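Local atomic coordinates of transcriptional regulator, putative (Pseudomonas syringae pv. tomato, PDB entry 2R5F), a protein that probably acts as a DNA-binding transcription factor of the SorC family, with a putative sugar-binding domain through which a carbohydrate effector may be sensed. Residues I193-F198 and V213-L218. Numbering follows the deposited sequence.
Sequences ICLRYF and VVSMGL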
loop_
_atom_site.group_PDB
_atom_site.type_symbol
_atom_site.label_atom_id
_atom_site.label_comp_id
_atom_site.label_asym_id
_atom_site.label_seq_id
_atom_site.Cartn_x
_atom_site.Cartn_y
_atom_site.Cartn_z
ATOM N N ILE A 193 0.372 2.979 -8.494
ATOM C CA ILE A 193 -0.166 2.921 -7.147
ATOM C C ILE A 193 -1.637 3.318 -7.307
ATOM O O ILE A 193 -1.944 4.330 -7.938
ATOM C CB ILE A 193 0.541 3.882 -6.174
ATOM C CG1 ILE A 193 1.980 3.411 -5.908
ATOM C CG2 ILE A 193 -0.268 3.966 -4.888
ATOM C CD1 ILE A 193 2.879 4.385 -5.172
ATOM N N CYS A 194 -2.525 2.481 -6.777
ATOM C CA CYS A 194 -3.980 2.687 -6.823
ATOM C C CYS A 194 -4.550 2.870 -8.230
ATOM O O CYS A 194 -5.491 3.618 -8.408
ATOM C CB CYS A 194 -4.409 3.860 -5.936
ATOM S SG CYS A 194 -4.127 3.582 -4.165
ATOM N N LEU A 195 -3.977 2.171 -9.210
ATOM C CA LEU A 195 -4.330 2.336 -10.612
ATOM C C LEU A 195 -3.967 3.737 -11.114
ATOM O O LEU A 195 -4.444 4.179 -12.149
ATOM C CB LEU A 195 -5.816 2.028 -10.848
ATOM C CG LEU A 195 -6.134 0.950 -11.887
ATOM C CD1 LEU A 195 -5.209 -0.295 -11.729
ATOM C CD2 LEU A 195 -7.590 0.561 -11.784
ATOM N N ARG A 196 -3.100 4.431 -10.386
ATOM C CA ARG A 196 -2.510 5.660 -10.922
ATOM C C ARG A 196 -1.077 5.379 -11.420
ATOM O O ARG A 196 -0.211 5.044 -10.646
ATOM C CB ARG A 196 -2.541 6.768 -9.862
ATOM C CG ARG A 196 -3.946 7.053 -9.264
ATOM C CD ARG A 196 -4.870 7.625 -10.332
ATOM N NE ARG A 196 -6.169 8.021 -9.794
ATOM C CZ ARG A 196 -6.717 9.224 -9.947
ATOM N NH1 ARG A 196 -6.095 10.172 -10.639
ATOM N NH2 ARG A 196 -7.893 9.486 -9.403
ATOM N N TYR A 197 -0.840 5.560 -12.717
ATOM C CA TYR A 197 0.418 5.162 -13.341
ATOM C C TYR A 197 1.490 6.245 -13.300
ATOM O O TYR A 197 1.183 7.430 -13.332
ATOM C CB TYR A 197 0.150 4.661 -14.776
ATOM C CG TYR A 197 -0.539 3.308 -14.778
ATOM C CD1 TYR A 197 -1.930 3.197 -14.648
ATOM C CD2 TYR A 197 0.200 2.142 -14.865
ATOM C CE1 TYR A 197 -2.555 1.951 -14.619
ATOM C CE2 TYR A 197 -0.412 0.901 -14.844
ATOM C CZ TYR A 197 -1.785 0.806 -14.719
ATOM O OH TYR A 197 -2.355 -0.459 -14.694
ATOM N N PHE A 198 2.747 5.822 -13.217
ATOM C CA PHE A 198 3.900 6.723 -13.180
ATOM C C PHE A 198 5.047 6.155 -14.006
ATOM O O PHE A 198 5.081 4.954 -14.306
ATOM C CB PHE A 198 4.381 6.981 -11.748
ATOM C CG PHE A 198 4.598 5.732 -10.937
ATOM C CD1 PHE A 198 5.743 4.960 -11.101
ATOM C CD2 PHE A 198 3.656 5.322 -10.017
ATOM C CE1 PHE A 198 5.941 3.802 -10.374
ATOM C CE2 PHE A 198 3.854 4.154 -9.262
ATOM C CZ PHE A 198 4.989 3.393 -9.444
ATOM N N VAL A 213 -13.604 3.595 -12.061
ATOM C CA VAL A 213 -12.455 3.638 -11.139
ATOM C C VAL A 213 -12.421 4.905 -10.262
ATOM O O VAL A 213 -12.180 6.034 -10.733
ATOM C CB VAL A 213 -11.105 3.410 -11.868
ATOM C CG1 VAL A 213 -9.936 3.556 -10.909
ATOM C CG2 VAL A 213 -11.082 2.035 -12.482
ATOM N N VAL A 214 -12.701 4.696 -8.981
ATOM C CA VAL A 214 -12.563 5.729 -7.967
ATOM C C VAL A 214 -11.281 5.375 -7.260
ATOM O O VAL A 214 -11.075 4.215 -6.920
ATOM C CB VAL A 214 -13.746 5.705 -6.959
ATOM C CG1 VAL A 214 -13.493 6.667 -5.801
ATOM C CG2 VAL A 214 -15.069 6.006 -7.667
ATOM N N SER A 215 -10.406 6.353 -7.070
ATOM C CA SER A 215 -9.144 6.104 -6.401
ATOM C C SER A 215 -8.451 7.408 -6.072
ATOM O O SER A 215 -8.683 8.423 -6.727
ATOM C CB SER A 215 -8.223 5.228 -7.265
ATOM O OG SER A 215 -7.662 5.955 -8.343
HETATM N N MSE A 216 -7.583 7.370 -5.065
HETATM C CA MSE A 216 -6.777 8.534 -4.720
HETATM C C MSE A 216 -5.690 8.788 -5.761
HETATM O O MSE A 216 -5.080 7.830 -6.286
HETATM C CB MSE A 216 -6.135 8.328 -3.360
HETATM C CG MSE A 216 -5.588 9.606 -2.777
HETATM SE SE MSE A 216 -4.557 9.182 -1.229
HETATM C CE MSE A 216 -5.990 9.165 0.095
ATOM N N GLY A 217 -5.446 10.071 -6.039
ATOM C CA GLY A 217 -4.460 10.513 -7.032
ATOM C C GLY A 217 -3.056 10.533 -6.455
ATOM O O GLY A 217 -2.888 10.455 -5.232
ATOM N N LEU A 218 -2.047 10.649 -7.325
ATOM C CA LEU A 218 -0.636 10.542 -6.903
ATOM C C LEU A 218 -0.148 11.771 -6.151
ATOM O O LEU A 218 0.611 11.649 -5.190
ATOM C CB LEU A 218 0.286 10.231 -8.076
ATOM C CG LEU A 218 0.176 8.830 -8.670
ATOM C CD1 LEU A 218 0.929 8.716 -9.995
ATOM C CD2 LEU A 218 0.648 7.778 -7.683
HETATM O O HOH W 1 -2.458 6.896 -5.732
#
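A tight hairpin can be tied to a neighbouring strand without direct backbone-to-backbone hydrogen bonds, through side chains and a bridging water, and this putative sugar-binding domain, of a family grouped with the Rossmann-like folds, offers an example. The hairpin's type I' turn, Ile193 to Arg196, is closed by Arg196 N to Ile193 O (2.7 Å) and Ile193 N to Arg196 O (3.0 Å). Along 213-218, Val213 comes first, its CG2 3.9 Å from Leu195 CD2; both side chains also rest on Leu93 of strand 88-94, with which 214-215 pairs antiparallel. Val214 turns away, and Ser215 follows as the polar centre: its OG receives a nearly linear hydrogen bond from Arg196 NE (2.9 Å) and donates a weak one to Cys194 O (3.2 Å), while Arg196 NH2 reaches Ser215 O (3.0 Å). At Met216, a selenomethionine, the carbonyl O accepts from a water (2.8 Å) that also bonds weakly to Ile193 O. Gly217, the N-cap of helix 218-222, lies over one guanidinium face, its CA 3.9 Å from Arg196 CZ. Leu218 then packs its CG against Arg196 CB (3.6 Å) and its CD1 against Phe198 CB (4.2 Å). Arginine thus does double duty: its aliphatic stem extends the apolar packing, while its guanidinium fastens the turn to Ser215's side chain and backbone.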